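Local coordinates for malonyl CoA-acyl carrier protein transacylase (Staphylococcus aureus, PDB 3IM9) that catalyses the transfer of the malonyl group from malonyl-CoA to holo-acyl carrier protein, supplying malonyl units for fatty acid biosynthesis, at residues 64-67 against 68-71; 110-113 against 114-118; 119-122 against 123-126; 201-204 against 205-208; 216-219 against 220-224. All coordinates share one frame; numbering follows the deposited sequence.

Interaction 1: residues 64-67 against 68-71. With ACT (acetate ion), chain C.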
loop_
_atom_site.group_PDB
_atom_site.type_symbol
_atom_site.label_atom_id
_atom_site.label_comp_id
_atom_site.label_asym_id
_atom_site.label_seq_id
_atom_site.Cartn_x
_atom_site.Cartn_y
_atom_site.Cartn_z
ATOM N N LEU A 64 -8.204 -7.660 13.108
ATOM C CA LEU A 64 -7.674 -6.422 12.436
ATOM C C LEU A 64 -6.673 -6.780 11.318
ATOM O O LEU A 64 -6.628 -6.121 10.288
ATOM C CB LEU A 64 -7.064 -5.448 13.474
ATOM C CG LEU A 64 -6.427 -4.187 12.817
ATOM C CD1 LEU A 64 -7.531 -3.334 12.065
ATOM C CD2 LEU A 64 -5.817 -3.249 13.901
ATOM N N GLY A 65 -5.913 -7.859 11.523
ATOM C CA GLY A 65 -4.909 -8.271 10.520
ATOM C C GLY A 65 -5.440 -9.144 9.406
ATOM O O GLY A 65 -4.606 -9.506 8.539
ATOM N N GLU A 66 -6.749 -9.422 9.351
ATOM C CA GLU A 66 -7.327 -10.165 8.219
ATOM C C GLU A 66 -7.654 -9.088 7.196
ATOM O O GLU A 66 -8.439 -8.161 7.484
ATOM C CB GLU A 66 -8.588 -10.927 8.664
ATOM C CG GLU A 66 -8.193 -11.928 9.797
ATOM C CD GLU A 66 -9.340 -12.578 10.535
ATOM O OE1 GLU A 66 -10.475 -12.457 10.073
ATOM O OE2 GLU A 66 -9.124 -13.237 11.605
ATOM N N THR A 67 -7.063 -9.211 6.006
ATOM C CA THR A 67 -7.035 -8.103 4.986
ATOM C C THR A 67 -8.412 -7.548 4.610
ATOM O O THR A 67 -8.490 -6.336 4.298
ATOM C CB THR A 67 -6.241 -8.585 3.774
ATOM O OG1 THR A 67 -5.819 -7.416 3.046
ATOM C CG2 THR A 67 -6.993 -9.554 2.904
ATOM N N GLU A 68 -9.490 -8.356 4.717
ATOM C CA GLU A 68 -10.854 -7.809 4.415
ATOM C C GLU A 68 -11.212 -6.680 5.405
ATOM O O GLU A 68 -12.022 -5.768 5.077
ATOM C CB GLU A 68 -11.934 -8.913 4.355
ATOM C CG GLU A 68 -12.111 -9.705 5.620
ATOM C CD GLU A 68 -11.208 -10.903 5.761
ATOM O OE1 GLU A 68 -11.726 -11.863 6.362
ATOM O OE2 GLU A 68 -10.017 -10.919 5.412
ATOM N N ASN A 69 -10.644 -6.772 6.595
ATOM C CA ASN A 69 -10.767 -5.723 7.635
ATOM C C ASN A 69 -9.635 -4.725 7.626
ATOM O O ASN A 69 -9.866 -3.510 7.779
ATOM C CB ASN A 69 -10.854 -6.326 9.018
ATOM C CG ASN A 69 -11.884 -7.440 9.080
ATOM O OD1 ASN A 69 -13.007 -7.272 8.617
ATOM N ND2 ASN A 69 -11.500 -8.610 9.677
ATOM N N THR A 70 -8.393 -5.186 7.385
ATOM C CA THR A 70 -7.267 -4.269 7.506
ATOM C C THR A 70 -7.342 -3.221 6.408
ATOM O O THR A 70 -6.923 -2.073 6.625
ATOM C CB THR A 70 -5.917 -5.005 7.232
ATOM O OG1 THR A 70 -5.982 -6.365 7.792
ATOM C CG2 THR A 70 -4.847 -4.196 7.967
ATOM N N GLN A 71 -7.782 -3.609 5.215
ATOM C CA GLN A 71 -7.778 -2.624 4.100
ATOM C C GLN A 71 -8.645 -1.376 4.407
ATOM O O GLN A 71 -8.141 -0.257 4.313
ATOM C CB GLN A 71 -8.127 -3.261 2.778
ATOM C CG GLN A 71 -7.004 -4.248 2.322
ATOM C CD GLN A 71 -7.184 -4.751 0.925
ATOM O OE1 GLN A 71 -7.616 -4.008 0.017
ATOM N NE2 GLN A 71 -6.882 -6.066 0.704
HETATM C C ACT C . -4.540 -11.363 4.941
HETATM O O ACT C . -5.628 -11.491 5.487
HETATM O OXT ACT C . -4.448 -12.032 3.872
HETATM C CH3 ACT C . -3.439 -10.511 5.459
HETATM O O HOH W 1 -12.754 -11.189 9.506
#
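Q71 lies alongside T67, both side chains pointing the same way, and its amide NE2 donates to the T67 hydroxyl OG1 at 2.9 Å. The acceptor lies almost in the plane of the amide, and the bond is nearly straight, with an N-H...O angle of 170°. A chi1 of -160° turns T67 OG1 to Q71, and this oxygen also bonds Q19. The first turn of helix 67-84 starts at E66, the N-cap, whose carbonyl O accepts from N69 N at 2.8 Å and from T70 N at 3.0 Å, the two donors arriving from opposite faces of its plane. Threonine also suits position 70, one turn on: T70 OG1 donates to L64 O at 2.6 Å, tying loop to helix, and also bonds Q19 NE2, so Q19 meets both threonines. On the solvent side the carboxylates of E66 and E68 run side by side, with OE1 of E66 4.0 Å from OE1 of E68. A water held by E66 and N69 ND2, which also donates to the K63 carbonyl, lies between them, its bond to E68 weak. An acetate O, probably from the crystallisation liquor, accepts from N of T67, the first helical residue, at 2.7 Å. Gripped at both ends, the Q71 amide cannot flip without losing a bond, its OE1 holding R122 near the probable active-site serine, while the paired glutamates probably raise each other's proton affinity.

Interaction 2: residues 110-113 against 114-118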
loop_
_atom_site.group_PDB
_atom_site.type_symbol
_atom_site.label_atom_id
_atom_site.label_comp_id
_atom_site.label_asym_id
_atom_site.label_seq_id
_atom_site.Cartn_x
_atom_site.Cartn_y
_atom_site.Cartn_z
ATOM N N LEU A 110 -11.244 9.365 -6.078
ATOM C CA LEU A 110 -12.352 8.710 -5.459
ATOM C C LEU A 110 -12.697 9.508 -4.183
ATOM O O LEU A 110 -11.785 10.010 -3.536
ATOM C CB LEU A 110 -12.013 7.288 -4.973
ATOM C CG LEU A 110 -11.798 6.271 -6.099
ATOM C CD1 LEU A 110 -11.277 4.946 -5.387
ATOM C CD2 LEU A 110 -13.080 5.941 -6.930
ATOM N N SER A 111 -13.979 9.538 -3.856
ATOM C CA SER A 111 -14.374 10.076 -2.543
ATOM C C SER A 111 -14.018 9.017 -1.448
ATOM O O SER A 111 -13.923 7.773 -1.783
ATOM C CB SER A 111 -15.888 10.363 -2.463
ATOM O OG SER A 111 -16.671 9.160 -2.508
ATOM N N PHE A 112 -13.921 9.465 -0.196
ATOM C CA PHE A 112 -13.581 8.495 0.838
ATOM C C PHE A 112 -14.666 7.410 0.906
ATOM O O PHE A 112 -14.351 6.230 1.071
ATOM C CB PHE A 112 -13.505 9.200 2.220
ATOM C CG PHE A 112 -13.321 8.215 3.322
ATOM C CD1 PHE A 112 -12.050 7.538 3.474
ATOM C CD2 PHE A 112 -14.412 7.836 4.101
ATOM C CE1 PHE A 112 -11.978 6.536 4.460
ATOM C CE2 PHE A 112 -14.298 6.872 5.100
ATOM C CZ PHE A 112 -13.024 6.177 5.240
ATOM N N GLU A 113 -15.977 7.729 0.865
ATOM C CA GLU A 113 -17.019 6.722 1.029
ATOM C C GLU A 113 -16.997 5.742 -0.114
ATOM O O GLU A 113 -17.150 4.522 0.142
ATOM C CB GLU A 113 -18.461 7.386 0.919
ATOM C CG GLU A 113 -19.002 7.863 2.206
ATOM C CD GLU A 113 -20.360 8.585 1.991
ATOM O OE1 GLU A 113 -20.383 9.603 1.245
ATOM O OE2 GLU A 113 -21.343 8.094 2.607
ATOM N N ASP A 114 -16.692 6.203 -1.335
ATOM C CA ASP A 114 -16.598 5.244 -2.474
ATOM C C ASP A 114 -15.341 4.340 -2.212
ATOM O O ASP A 114 -15.433 3.100 -2.388
ATOM C CB ASP A 114 -16.382 5.950 -3.835
ATOM C CG ASP A 114 -17.626 6.725 -4.301
ATOM O OD1 ASP A 114 -18.651 6.680 -3.640
ATOM O OD2 ASP A 114 -17.492 7.292 -5.417
ATOM N N ALA A 115 -14.201 4.951 -1.900
ATOM C CA ALA A 115 -12.926 4.161 -1.697
ATOM C C ALA A 115 -13.021 3.191 -0.556
ATOM O O ALA A 115 -12.501 2.065 -0.649
ATOM C CB ALA A 115 -11.816 5.114 -1.442
ATOM N N VAL A 116 -13.759 3.518 0.517
ATOM C CA VAL A 116 -13.798 2.575 1.676
ATOM C C VAL A 116 -14.617 1.317 1.296
ATOM O O VAL A 116 -14.307 0.192 1.661
ATOM C CB VAL A 116 -14.264 3.257 3.018
ATOM C CG1 VAL A 116 -15.808 3.402 3.075
ATOM C CG2 VAL A 116 -13.753 2.414 4.184
ATOM N N LYS A 117 -15.650 1.543 0.443
ATOM C CA LYS A 117 -16.443 0.395 -0.038
ATOM C C LYS A 117 -15.607 -0.399 -1.027
ATOM O O LYS A 117 -15.620 -1.677 -0.947
ATOM C CB LYS A 117 -17.744 0.893 -0.746
ATOM C CG LYS A 117 -18.696 1.690 0.202
ATOM C CD LYS A 117 -19.735 2.468 -0.553
ATOM C CE LYS A 117 -20.695 3.089 0.432
ATOM N NZ LYS A 117 -21.647 4.063 -0.345
ATOM N N ILE A 118 -14.872 0.311 -1.887
ATOM C CA ILE A 118 -14.066 -0.392 -2.877
ATOM C C ILE A 118 -12.972 -1.279 -2.185
ATOM O O ILE A 118 -12.768 -2.451 -2.575
ATOM C CB ILE A 118 -13.383 0.615 -3.829
ATOM C CG1 ILE A 118 -14.545 1.044 -4.768
ATOM C CG2 ILE A 118 -12.256 -0.060 -4.644
ATOM C CD1 ILE A 118 -14.153 2.289 -5.544
HETATM O O HOH W 2 -15.592 8.771 -6.168
HETATM O O HOH W 3 -21.652 5.472 2.423
#
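L110 and I118 meet tip to tip, CD1 of L110 lying 3.9 Å from CD1 of I118, and this is the dense side of the contact. The same L110 methyl touches A115 CB at 4.0 Å; alanine is small enough to let the leucine lie close to the helix, where V105 also packs on A115. A second apolar patch forms on another side of the helix: F112 and V116 cross at a slant, and the valine CB sits over one face of the ring, 4.3 Å from the F112 centroid, as a CH-pi contact. A chi1 near 180° (173°) lays the F112 ring along the helix toward V116, and the ring goes on to pack against helices 35-47 and 67-84. Helix 112-128 begins here. S111 is its N-cap, a natural post for serine: OG accepts from D114 N at 3.2 Å, a capping bond, while the S111 carbonyl O takes A115 N in a nearly straight bond. D114 stands at N3, where a capping box would have its carboxylate return a bond to the N-cap N-H; here the return leg goes through a water, which accepts from S111 N and donates to D114 OD2 at 2.5 Å. Toward solvent the packing gives way to long polar chains. E113 and K117 form no direct ion pair, OE2 of E113 being 5.0 Å from NZ of K117. A water donates to E113 OE2 at 2.6 Å and accepts only weakly from the lysine, whose extended aliphatic chain runs past the E113 carbonyl with CG 3.2 Å from E113 O.

Interaction 3: residues 119-122 against 123-126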
loop_
_atom_site.group_PDB
_atom_site.type_symbol
_atom_site.label_atom_id
_atom_site.label_comp_id
_atom_site.label_asym_id
_atom_site.label_seq_id
_atom_site.Cartn_x
_atom_site.Cartn_y
_atom_site.Cartn_z
ATOM N N VAL A 119 -12.303 -0.724 -1.157
ATOM C CA VAL A 119 -11.219 -1.526 -0.583
ATOM C C VAL A 119 -11.773 -2.596 0.340
ATOM O O VAL A 119 -11.119 -3.684 0.513
ATOM C CB VAL A 119 -10.167 -0.664 0.171
ATOM C CG1 VAL A 119 -9.522 0.317 -0.793
ATOM C CG2 VAL A 119 -10.674 0.002 1.472
ATOM N N ARG A 120 -12.978 -2.423 0.941
ATOM C CA ARG A 120 -13.571 -3.531 1.611
ATOM C C ARG A 120 -13.836 -4.686 0.622
ATOM O O ARG A 120 -13.539 -5.852 0.963
ATOM C CB ARG A 120 -14.914 -3.034 2.303
ATOM C CG ARG A 120 -15.829 -4.179 2.826
ATOM C CD ARG A 120 -15.137 -4.896 3.945
ATOM N NE ARG A 120 -16.157 -5.677 4.708
ATOM C CZ ARG A 120 -15.856 -6.469 5.710
ATOM N NH1 ARG A 120 -14.572 -6.637 6.093
ATOM N NH2 ARG A 120 -16.850 -7.125 6.403
ATOM N N LYS A 121 -14.411 -4.397 -0.581
ATOM C CA LYS A 121 -14.591 -5.475 -1.518
ATOM C C LYS A 121 -13.238 -6.059 -1.992
ATOM O O LYS A 121 -13.156 -7.259 -2.087
ATOM C CB LYS A 121 -15.355 -4.899 -2.767
ATOM C CG LYS A 121 -15.688 -5.981 -3.859
ATOM C CD LYS A 121 -16.636 -7.032 -3.418
ATOM C CE LYS A 121 -18.041 -6.502 -3.416
ATOM N NZ LYS A 121 -19.086 -7.640 -3.310
ATOM N N ARG A 122 -12.248 -5.203 -2.220
ATOM C CA ARG A 122 -10.897 -5.685 -2.652
ATOM C C ARG A 122 -10.355 -6.691 -1.614
ATOM O O ARG A 122 -9.937 -7.776 -1.973
ATOM C CB ARG A 122 -9.963 -4.474 -2.671
ATOM C CG ARG A 122 -8.603 -4.781 -3.262
ATOM C CD ARG A 122 -7.800 -3.494 -3.359
ATOM N NE ARG A 122 -6.451 -3.670 -3.862
ATOM C CZ ARG A 122 -5.397 -3.907 -3.097
ATOM N NH1 ARG A 122 -5.513 -4.039 -1.782
ATOM N NH2 ARG A 122 -4.193 -3.964 -3.627
ATOM N N GLY A 123 -10.488 -6.346 -0.318
ATOM C CA GLY A 123 -10.007 -7.218 0.762
ATOM C C GLY A 123 -10.785 -8.530 0.805
ATOM O O GLY A 123 -10.203 -9.628 1.023
ATOM N N GLN A 124 -12.127 -8.458 0.643
ATOM C CA GLN A 124 -12.938 -9.694 0.716
ATOM C C GLN A 124 -12.634 -10.580 -0.508
ATOM O O GLN A 124 -12.470 -11.778 -0.324
ATOM C CB GLN A 124 -14.441 -9.386 0.639
ATOM C CG GLN A 124 -14.933 -8.641 1.898
ATOM C CD GLN A 124 -16.364 -8.241 1.717
ATOM O OE1 GLN A 124 -16.764 -7.621 0.682
ATOM N NE2 GLN A 124 -17.169 -8.622 2.701
ATOM N N LEU A 125 -12.431 -9.980 -1.663
ATOM C CA LEU A 125 -12.135 -10.798 -2.853
ATOM C C LEU A 125 -10.748 -11.412 -2.700
ATOM O O LEU A 125 -10.554 -12.617 -3.051
ATOM C CB LEU A 125 -12.174 -9.941 -4.117
ATOM C CG LEU A 125 -13.534 -9.612 -4.685
ATOM C CD1 LEU A 125 -14.663 -9.563 -3.706
ATOM C CD2 LEU A 125 -13.525 -8.564 -5.786
ATOM N N MET A 126 -9.794 -10.632 -2.201
ATOM C CA MET A 126 -8.449 -11.206 -2.022
ATOM C C MET A 126 -8.489 -12.326 -0.988
ATOM O O MET A 126 -7.863 -13.366 -1.206
ATOM C CB MET A 126 -7.419 -10.111 -1.609
ATOM C CG MET A 126 -7.237 -9.135 -2.763
ATOM S SD MET A 126 -6.179 -7.732 -2.277
ATOM C CE MET A 126 -4.704 -8.459 -1.606
HETATM O O HOH W 4 -17.911 -9.655 -1.311
#
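R122 runs beside M126, one turn further along helix 112-128, and the two chains point the same way. Its CB leaves the helix close to the following peptide and packs against F218. CG, anti to the backbone N (chi1 -173°), comes within 3.9 Å of M126 SD. The chain stays extended as far as NE, and a quarter turn about the last torsion (chi4 -90°) sets the guanidinium across the chain. The M126 sulfur then lies over one face of that group toward its rim, with NH1 of R122 3.8 Å from SD of M126. At the tip, NH1 donates to Q71, and NH2 bonds Q256 and the hydroxyl of S97. Methionine suits the place: its soft, polarisable sulfur can lie against a cationic plane.

R120 crosses Q124 at a slant, yet their flat ends are only 18° from parallel, NE2 of Q124 lying over one face of the guanidinium, 3.7 Å from NE of R120. The bonds of this guanidinium go elsewhere, to E68, N69 and, as a salt bridge, D49. Between K121 and L125 the modelled approach is unusually short, CD of K121 to CD1 of L125 being 3.2 Å, and the leucine chi2 is unusual, so the detail is doubtful. One water accepts from K121 NZ at 3.1 Å and donates to Q124 OE1. Successive i to i+4 pairs thus line the helix, with R122 reaching the calcium site also formed by Y101, M253 and Q256, beside what is probably the GxSxG nucleophile elbow, whose S97 is the likely active-site serine.

Interaction 4: residues 201-204 against 205-208; sequences AVSG and PFHS. With ACT (acetate ion), chain C.
With CG beside its own backbone N (chi1 -53°), F206 swings its ring back beneath G204, while S203 holds OG between its backbone N and carbonyl carbon (chi1 56°), aimed at the rim of that ring. The G204 carbonyl O stands 3.8 Å above the ring plane, over its centre, and G204 CA makes an off-centre CH-pi contact. Glycine fits here because its CA lies close against both the P205 and F206 rings. S203 OG lies at the edge of the phenyl group, 3.4 Å from CZ of F206, and V202 CB approaches CE2 more distantly. The same edge faces an acetate, probably from the crystallisation liquor, which also accepts from T67 N; its OXT lies in the ring plane, where the C-H dipoles are positive. That oxygen accepts from both S203 N and S203 OG, each at 2.7 Å.

Two turns follow in this loop between strand 196-199 and helix 215-222. The first is an inverse gamma turn centred on P205, its F206 N to G204 O bond weak at 3.0 Å; proline suits it through its fixed phi. The second is a type II beta turn from P205 to S208, which needs a positive phi at H207 (57°). Its backbone bond is weak, but S208 OG donates to P205 O at 2.8 Å and so reinforces the closure, while also bonding L210 N. The H207 imidazole makes its bonds elsewhere: NE2 is hydrogen-bonded to S97 OG and ND1 to S259 O, consistent with the serine-histidine pair of an acyltransferase.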
loop_
_atom_site.group_PDB
_atom_site.type_symbol
_atom_site.label_atom_id
_atom_site.label_comp_id
_atom_site.label_asym_id
_atom_site.label_seq_id
_atom_site.Cartn_x
_atom_site.Cartn_y
_atom_site.Cartn_z
ATOM N N ALA A 201 2.141 -13.706 7.078
ATOM C CA ALA A 201 0.742 -13.998 7.412
ATOM C C ALA A 201 -0.171 -13.402 6.364
ATOM O O ALA A 201 -0.580 -12.227 6.466
ATOM C CB ALA A 201 0.422 -13.381 8.818
ATOM N N VAL A 202 -0.493 -14.157 5.337
ATOM C CA VAL A 202 -1.350 -13.743 4.235
ATOM C C VAL A 202 -2.300 -14.878 3.891
ATOM O O VAL A 202 -1.976 -16.060 4.120
ATOM C CB VAL A 202 -0.506 -13.384 2.951
ATOM C CG1 VAL A 202 0.304 -12.126 3.217
ATOM C CG2 VAL A 202 0.369 -14.606 2.503
ATOM N N SER A 203 -3.439 -14.496 3.333
ATOM C CA SER A 203 -4.400 -15.532 2.951
ATOM C C SER A 203 -4.267 -16.035 1.532
ATOM O O SER A 203 -4.831 -17.112 1.134
ATOM C CB SER A 203 -5.810 -15.117 3.349
ATOM O OG SER A 203 -6.177 -13.894 2.825
ATOM N N GLY A 204 -3.418 -15.376 0.749
ATOM C CA GLY A 204 -3.308 -15.897 -0.591
ATOM C C GLY A 204 -2.042 -15.356 -1.278
ATOM O O GLY A 204 -1.230 -14.673 -0.643
ATOM N N PRO A 205 -1.910 -15.585 -2.592
ATOM C CA PRO A 205 -0.722 -15.315 -3.362
ATOM C C PRO A 205 -0.906 -13.915 -3.969
ATOM O O PRO A 205 -0.920 -13.706 -5.165
ATOM C CB PRO A 205 -0.715 -16.471 -4.406
ATOM C CG PRO A 205 -2.233 -16.605 -4.704
ATOM C CD PRO A 205 -2.896 -16.412 -3.364
ATOM N N PHE A 206 -0.924 -12.920 -3.078
ATOM C CA PHE A 206 -1.230 -11.541 -3.526
ATOM C C PHE A 206 -0.136 -10.968 -4.413
ATOM O O PHE A 206 1.072 -11.296 -4.284
ATOM C CB PHE A 206 -1.513 -10.604 -2.333
ATOM C CG PHE A 206 -2.584 -11.142 -1.379
ATOM C CD1 PHE A 206 -3.682 -11.878 -1.871
ATOM C CD2 PHE A 206 -2.444 -10.908 -0.012
ATOM C CE1 PHE A 206 -4.670 -12.413 -0.957
ATOM C CE2 PHE A 206 -3.445 -11.373 0.874
ATOM C CZ PHE A 206 -4.515 -12.145 0.377
ATOM N N HIS A 207 -0.546 -10.116 -5.339
ATOM C CA HIS A 207 0.375 -9.456 -6.296
ATOM C C HIS A 207 1.189 -10.465 -7.114
ATOM O O HIS A 207 2.280 -10.167 -7.587
ATOM C CB HIS A 207 1.302 -8.414 -5.593
ATOM C CG HIS A 207 0.518 -7.282 -5.085
ATOM N ND1 HIS A 207 -0.116 -6.386 -5.952
ATOM C CD2 HIS A 207 0.152 -6.956 -3.834
ATOM C CE1 HIS A 207 -0.749 -5.479 -5.197
ATOM N NE2 HIS A 207 -0.626 -5.824 -3.926
ATOM N N SER A 208 0.611 -11.635 -7.319
ATOM C CA SER A 208 1.154 -12.618 -8.308
ATOM C C SER A 208 0.091 -12.789 -9.401
ATOM O O SER A 208 -1.129 -12.435 -9.264
ATOM C CB SER A 208 1.431 -13.953 -7.609
ATOM O OG SER A 208 0.199 -14.727 -7.514
HETATM C C ACT C . -4.540 -11.363 4.941
HETATM O O ACT C . -5.628 -11.491 5.487
HETATM O OXT ACT C . -4.448 -12.032 3.872
HETATM C CH3 ACT C . -3.439 -10.511 5.459
#

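Interaction 5: residues 216-219 against 220-224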
loop_
_atom_site.group_PDB
_atom_site.type_symbol
_atom_site.label_atom_id
_atom_site.label_comp_id
_atom_site.label_asym_id
_atom_site.label_seq_id
_atom_site.Cartn_x
_atom_site.Cartn_y
_atom_site.Cartn_z
ATOM N N GLU A 216 -12.222 -10.133 -12.749
ATOM C CA GLU A 216 -13.556 -9.782 -13.257
ATOM C C GLU A 216 -14.486 -9.275 -12.167
ATOM O O GLU A 216 -15.215 -8.282 -12.429
ATOM C CB GLU A 216 -14.241 -10.987 -13.953
ATOM C CG GLU A 216 -13.698 -11.371 -15.294
ATOM C CD GLU A 216 -14.072 -12.839 -15.574
ATOM O OE1 GLU A 216 -15.305 -13.143 -15.718
ATOM O OE2 GLU A 216 -13.126 -13.687 -15.553
ATOM N N ASP A 217 -14.500 -9.917 -11.020
ATOM C CA ASP A 217 -15.383 -9.519 -9.937
ATOM C C ASP A 217 -15.014 -8.088 -9.457
ATOM O O ASP A 217 -15.884 -7.227 -9.199
ATOM C CB ASP A 217 -15.279 -10.475 -8.744
ATOM C CG ASP A 217 -15.959 -11.835 -9.032
ATOM O OD1 ASP A 217 -16.766 -11.905 -9.978
ATOM O OD2 ASP A 217 -15.697 -12.835 -8.324
ATOM N N PHE A 218 -13.718 -7.824 -9.385
ATOM C CA PHE A 218 -13.293 -6.515 -8.926
ATOM C C PHE A 218 -13.623 -5.426 -9.952
ATOM O O PHE A 218 -14.144 -4.345 -9.568
ATOM C CB PHE A 218 -11.802 -6.501 -8.561
ATOM C CG PHE A 218 -11.379 -5.229 -7.844
ATOM C CD1 PHE A 218 -10.499 -4.375 -8.434
ATOM C CD2 PHE A 218 -11.938 -4.915 -6.587
ATOM C CE1 PHE A 218 -10.043 -3.162 -7.766
ATOM C CE2 PHE A 218 -11.559 -3.730 -5.926
ATOM C CZ PHE A 218 -10.615 -2.869 -6.496
ATOM N N SER A 219 -13.329 -5.674 -11.234
ATOM C CA SER A 219 -13.699 -4.717 -12.303
ATOM C C SER A 219 -15.167 -4.453 -12.311
ATOM O O SER A 219 -15.526 -3.256 -12.437
ATOM C CB SER A 219 -13.303 -5.189 -13.704
ATOM O OG SER A 219 -11.947 -5.402 -13.784
ATOM N N SER A 220 -15.996 -5.474 -12.092
ATOM C CA SER A 220 -17.437 -5.270 -12.075
ATOM C C SER A 220 -17.885 -4.347 -10.924
ATOM O O SER A 220 -18.698 -3.390 -11.101
ATOM C CB SER A 220 -18.161 -6.596 -11.978
ATOM O OG SER A 220 -19.535 -6.305 -11.965
ATOM N N TYR A 221 -17.386 -4.588 -9.734
ATOM C CA TYR A 221 -17.751 -3.759 -8.584
ATOM C C TYR A 221 -17.303 -2.300 -8.717
ATOM O O TYR A 221 -18.040 -1.416 -8.372
ATOM C CB TYR A 221 -17.184 -4.330 -7.271
ATOM C CG TYR A 221 -17.741 -3.681 -6.031
ATOM C CD1 TYR A 221 -19.051 -3.804 -5.708
ATOM C CD2 TYR A 221 -16.936 -2.939 -5.197
ATOM C CE1 TYR A 221 -19.538 -3.221 -4.583
ATOM C CE2 TYR A 221 -17.418 -2.365 -4.056
ATOM C CZ TYR A 221 -18.710 -2.481 -3.746
ATOM O OH TYR A 221 -19.148 -1.901 -2.601
ATOM N N ILE A 222 -16.076 -2.087 -9.157
ATOM C CA ILE A 222 -15.564 -0.731 -9.216
ATOM C C ILE A 222 -16.350 0.153 -10.246
ATOM O O ILE A 222 -16.244 1.387 -10.177
ATOM C CB ILE A 222 -14.072 -0.589 -9.365
ATOM C CG1 ILE A 222 -13.563 -1.098 -10.744
ATOM C CG2 ILE A 222 -13.336 -1.329 -8.126
ATOM C CD1 ILE A 222 -12.104 -0.958 -11.017
ATOM N N ASN A 223 -17.088 -0.491 -11.116
ATOM C CA ASN A 223 -17.942 0.257 -12.080
ATOM C C ASN A 223 -19.131 0.831 -11.414
ATOM O O ASN A 223 -19.823 1.642 -12.026
ATOM C CB ASN A 223 -18.503 -0.669 -13.201
ATOM C CG ASN A 223 -17.455 -1.065 -14.187
ATOM O OD1 ASN A 223 -16.397 -0.418 -14.324
ATOM N ND2 ASN A 223 -17.722 -2.209 -14.856
ATOM N N GLN A 224 -19.385 0.426 -10.178
ATOM C CA GLN A 224 -20.500 1.036 -9.411
ATOM C C GLN A 224 -20.164 2.432 -8.879
ATOM O O GLN A 224 -21.056 3.071 -8.201
ATOM C CB GLN A 224 -21.011 0.125 -8.315
ATOM C CG GLN A 224 -21.499 -1.230 -8.856
ATOM C CD GLN A 224 -21.955 -2.150 -7.793
ATOM O OE1 GLN A 224 -22.277 -1.788 -6.662
ATOM N NE2 GLN A 224 -21.990 -3.473 -8.149
HETATM O O HOH W 5 -14.088 -1.782 -14.491
#
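Four successive i to i+4 backbone bonds run through this stretch, from S220 N to E216 O through to N223 N to S219 O, the last of them weak at 3.4 Å. Among the side chains F218 and I222 make the main contact. The isoleucine branch CG2 lies over one face of the phenyl ring, 3.7 Å from the F218 centroid, and the nearest ring atom to I222 CG2 is F218 CZ, at 3.5 Å. With chi1 at -170°, F218 sends its ring along the helix to this partner. Isoleucine suits the partner position: branching at CB lets CG2 cover the ring while CG1 takes the other direction, over S219 O. On the polar side a water donates to S219 O at 2.9 Å and to N223 OD1 at 2.7 Å, bridging carbonyl and amide; N223 OD1 is also bonded by K250. S219 turns its own hydroxyl back to E215 O. Y221 leads away from this pair and makes a cation-pi contact with K121. Apolar residues toward the protein and polar ones outside mark helix 215-222 as amphipathic, and F218 packs on I118 and R122 of helix 112-128, beside the bound calcium.

Along the chain the five contacts come in order, one closing before the next opens. Interactions 2 and 3 are consecutive parts of helix 112-128, their centres about 12 Å apart. Interaction 1, at the start of helix 67-84, and interaction 5, on helix 215-222, have centres about 9 and about 11 Å from that of interaction 3; both touch helix 112-128, through Q71-R122 and F218-R122. Interaction 5 also packs on interaction 2, through I118 and K117. Interaction 4, in the loop before helix 215-222, meets interaction 3 where F206 and H207 approach M126 and R122, and shares the acetate with interaction 1. Interactions 1, 4 and 5 thus meet interaction 3 at R122, beside the probable active-site serine and histidine.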